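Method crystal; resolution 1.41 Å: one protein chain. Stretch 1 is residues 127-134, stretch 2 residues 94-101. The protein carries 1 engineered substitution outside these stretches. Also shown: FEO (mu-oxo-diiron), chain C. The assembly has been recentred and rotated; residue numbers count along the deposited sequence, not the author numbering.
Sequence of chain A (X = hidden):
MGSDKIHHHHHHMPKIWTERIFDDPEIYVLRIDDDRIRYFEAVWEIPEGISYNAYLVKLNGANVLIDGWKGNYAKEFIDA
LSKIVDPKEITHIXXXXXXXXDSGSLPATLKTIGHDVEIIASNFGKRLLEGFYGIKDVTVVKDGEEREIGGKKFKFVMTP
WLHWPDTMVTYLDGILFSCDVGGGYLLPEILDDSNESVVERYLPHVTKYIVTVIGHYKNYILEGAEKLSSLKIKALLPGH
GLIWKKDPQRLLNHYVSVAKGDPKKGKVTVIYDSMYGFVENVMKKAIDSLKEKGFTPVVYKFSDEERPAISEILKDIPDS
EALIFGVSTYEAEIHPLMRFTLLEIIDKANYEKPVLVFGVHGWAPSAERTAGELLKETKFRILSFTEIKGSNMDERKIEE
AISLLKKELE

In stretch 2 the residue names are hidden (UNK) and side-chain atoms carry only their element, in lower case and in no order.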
# COMPACT_ATOMS: atom_id res chain seq x y z
N ARG A 127 30.30 13.26 -5.74
CA ARG A 127 30.15 11.93 -6.32
C ARG A 127 28.78 11.77 -6.96
O ARG A 127 28.66 11.19 -8.05
CB ARG A 127 30.37 10.88 -5.23
CG ARG A 127 31.81 10.84 -4.76
CD ARG A 127 31.95 10.27 -3.36
NE ARG A 127 31.41 8.92 -3.23
CZ ARG A 127 31.48 8.19 -2.12
NH1 ARG A 127 32.08 8.68 -1.04
NH2 ARG A 127 30.95 6.97 -2.09
N LEU A 128 27.73 12.28 -6.30
CA LEU A 128 26.38 12.10 -6.83
C LEU A 128 26.11 12.99 -8.03
O LEU A 128 25.38 12.59 -8.95
CB LEU A 128 25.34 12.32 -5.72
CG LEU A 128 25.37 11.26 -4.61
CD1 LEU A 128 24.59 11.69 -3.39
CD2 LEU A 128 24.85 9.92 -5.14
N LEU A 129 26.69 14.19 -8.07
CA LEU A 129 26.48 15.02 -9.26
C LEU A 129 27.10 14.38 -10.49
O LEU A 129 26.57 14.52 -11.60
CB LEU A 129 27.07 16.42 -9.06
CG LEU A 129 26.31 17.32 -8.09
CD1 LEU A 129 27.11 18.60 -7.82
CD2 LEU A 129 24.93 17.65 -8.65
N GLU A 130 28.20 13.68 -10.32
CA GLU A 130 28.79 12.97 -11.45
C GLU A 130 27.91 11.78 -11.85
O GLU A 130 27.64 11.58 -13.04
CB GLU A 130 30.18 12.49 -11.08
CG GLU A 130 30.85 11.78 -12.24
CD GLU A 130 32.18 11.18 -11.86
OE1 GLU A 130 32.28 9.92 -11.82
OE2 GLU A 130 33.12 11.95 -11.60
N GLY A 131 27.45 11.01 -10.88
CA GLY A 131 26.64 9.85 -11.21
C GLY A 131 25.29 10.20 -11.83
O GLY A 131 24.81 9.51 -12.73
N PHE A 132 24.64 11.25 -11.32
CA PHE A 132 23.34 11.63 -11.87
C PHE A 132 23.48 12.32 -13.22
O PHE A 132 22.72 12.03 -14.15
CB PHE A 132 22.63 12.61 -10.93
CG PHE A 132 22.16 12.01 -9.63
CD1 PHE A 132 21.91 10.67 -9.48
CD2 PHE A 132 21.97 12.84 -8.54
CE1 PHE A 132 21.47 10.16 -8.26
CE2 PHE A 132 21.54 12.34 -7.34
CZ PHE A 132 21.29 11.00 -7.19
N TYR A 133 24.42 13.25 -13.33
CA TYR A 133 24.43 14.21 -14.43
C TYR A 133 25.73 14.25 -15.22
O TYR A 133 25.78 14.97 -16.21
CB TYR A 133 24.14 15.63 -13.92
CG TYR A 133 22.88 15.75 -13.07
CD1 TYR A 133 21.63 15.46 -13.61
CD2 TYR A 133 22.95 16.14 -11.74
CE1 TYR A 133 20.47 15.56 -12.84
CE2 TYR A 133 21.81 16.26 -10.96
CZ TYR A 133 20.57 15.96 -11.51
OH TYR A 133 19.43 16.07 -10.75
N GLY A 134 26.75 13.51 -14.81
CA GLY A 134 28.04 13.62 -15.46
C GLY A 134 28.77 14.91 -15.19
O GLY A 134 29.73 15.23 -15.90
N UNK A 94 25.75 26.67 -5.37
CA UNK A 94 25.91 25.86 -4.16
C UNK A 94 24.85 24.78 -4.17
O UNK A 94 23.66 25.06 -4.31
c UNK A 94 25.83 25.81 -1.64
c UNK A 94 26.94 28.67 -1.63
c UNK A 94 26.97 27.72 -2.84
c UNK A 94 25.81 26.71 -2.89
N UNK A 95 25.29 23.54 -4.04
CA UNK A 95 24.41 22.37 -4.03
C UNK A 95 24.49 21.77 -2.63
O UNK A 95 25.41 21.01 -2.31
c UNK A 95 23.88 20.16 -5.10
c UNK A 95 24.76 22.05 -6.47
c UNK A 95 24.81 21.37 -5.12
N UNK A 96 23.51 22.09 -1.78
CA UNK A 96 23.49 21.56 -0.43
C UNK A 96 23.13 20.07 -0.40
O UNK A 96 23.48 19.39 0.57
c UNK A 96 22.44 22.33 0.39
o UNK A 96 23.97 23.95 1.30
c UNK A 96 22.88 23.74 0.74
n UNK A 96 22.04 24.74 0.42
N UNK A 97 22.47 19.56 -1.43
CA UNK A 97 21.91 18.22 -1.48
C UNK A 97 21.55 17.98 -2.94
O UNK A 97 21.04 18.88 -3.61
c UNK A 97 19.82 16.95 -0.57
c UNK A 97 18.48 16.83 -0.61
c UNK A 97 19.30 14.82 -0.36
n UNK A 97 20.31 15.67 -0.39
n UNK A 97 18.18 15.50 -0.49
c UNK A 97 20.66 18.21 -0.58
N UNK A 98 21.88 16.79 -3.44
CA UNK A 98 21.85 16.53 -4.87
C UNK A 98 20.59 15.82 -5.34
O UNK A 98 20.49 15.51 -6.53
c UNK A 98 23.05 15.68 -5.27
o UNK A 98 22.95 14.39 -4.65
c UNK A 98 24.36 16.36 -4.87
N UNK A 99 19.64 15.54 -4.46
CA UNK A 99 18.47 14.78 -4.89
C UNK A 99 17.75 15.55 -6.00
O UNK A 99 17.68 16.79 -5.94
o UNK A 99 14.44 12.70 -3.00
o UNK A 99 15.97 13.53 -1.68
c UNK A 99 16.36 13.63 -4.02
c UNK A 99 17.52 14.54 -3.71
c UNK A 99 15.54 13.28 -2.81
N UNK A 100 17.20 14.88 -7.02
CA UNK A 100 16.70 15.63 -8.18
C UNK A 100 15.50 16.53 -7.94
O UNK A 100 15.18 17.31 -8.85
c UNK A 100 17.49 13.48 -7.38
c UNK A 100 16.40 14.54 -9.20
c UNK A 100 17.39 13.49 -8.88
N UNK A 101 14.79 16.45 -6.81
CA UNK A 101 13.76 17.46 -6.56
C UNK A 101 14.36 18.84 -6.34
O UNK A 101 13.70 19.85 -6.60
o UNK A 101 14.68 16.23 -4.05
c UNK A 101 12.88 17.10 -5.37
c UNK A 101 13.66 16.93 -4.07
o UNK A 101 13.23 17.49 -3.04
FE1 FEO C . 15.99 15.12 -0.29
FE2 FEO C . 14.20 17.90 -1.13
O FEO C . 15.33 16.43 -1.46
O HOH W 1 13.82 14.76 -0.04
O HOH W 2 12.86 16.48 0.04

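Position 94 carries four carbons, forked at the first, with one arm two carbons long. It is buried yet touches nothing on stretch 1. The branching at CB makes it Ile 94.

Position 95 has three carbons, one bearing the other two, and its CA-to-CB bond points toward the helix of stretch 1. One terminal carbon lies near Leu 129. This is Val 95, in the t rotamer, and its CG2 sits 4.4 Å from CD1 of Leu 129, a loose apolar contact.

At position 96 there are two carbons, the second carrying one oxygen and one nitrogen, all out of reach of stretch 1. A carboxamide on so short a stem is Asn 96, with both polar atoms hydrogen-bonded elsewhere in the structure.

Position 97 shows one carbon leading to a five-membered ring of three carbons and two nitrogens. CB points away from stretch 1, and one ring nitrogen reaches an iron. It is His 97, whose NE2 binds FE1 at 2.2 Å.

Position 98 has one carbon bearing an oxygen and a carbon, directed toward the helix and in reach of Leu 128, Leu 129 and Phe 132. That fork is Thr 98. With chi1 in p, OG1 lies 3.3 Å from CB of Leu 128, and CG2 lies 3.9 Å from CG of Leu 129. Its backbone O meets the edge of the Phe 132 ring, 3.4 Å from CE2.

Position 99 carries three carbons, the third with two oxygens, and CB points away from stretch 1. The longer carboxylate is Glu 99; it occupies an N-cap position and binds FE1 through OE1 at 2.1 Å.

At position 100 three carbons close a ring onto the backbone N, near Phe 132 and Tyr 133. Only Pro 100 fits. Its CD is 4.2 Å from CE2 of Phe 132, and its CB is 3.7 Å from OH of Tyr 133.

Position 101 has two carbons, the second with two oxygens, and CB again points away. This is Asp 101, whose OD2 binds FE2 at 2.2 Å.

The rule is a division by direction: His 97, Glu 99 and Asp 101 serve the diiron site, while Val 95, Thr 98 and Pro 100 meet the helix. No hydrogen bond joins the stretches, so the contact rests on packing. Thr 98 is its centre, with the largest covered area, and it needs no polar partner across the gap because OG1 is hydrogen-bonded elsewhere in the structure.

Stretch 2, residues 94-101: IVNHTEPD
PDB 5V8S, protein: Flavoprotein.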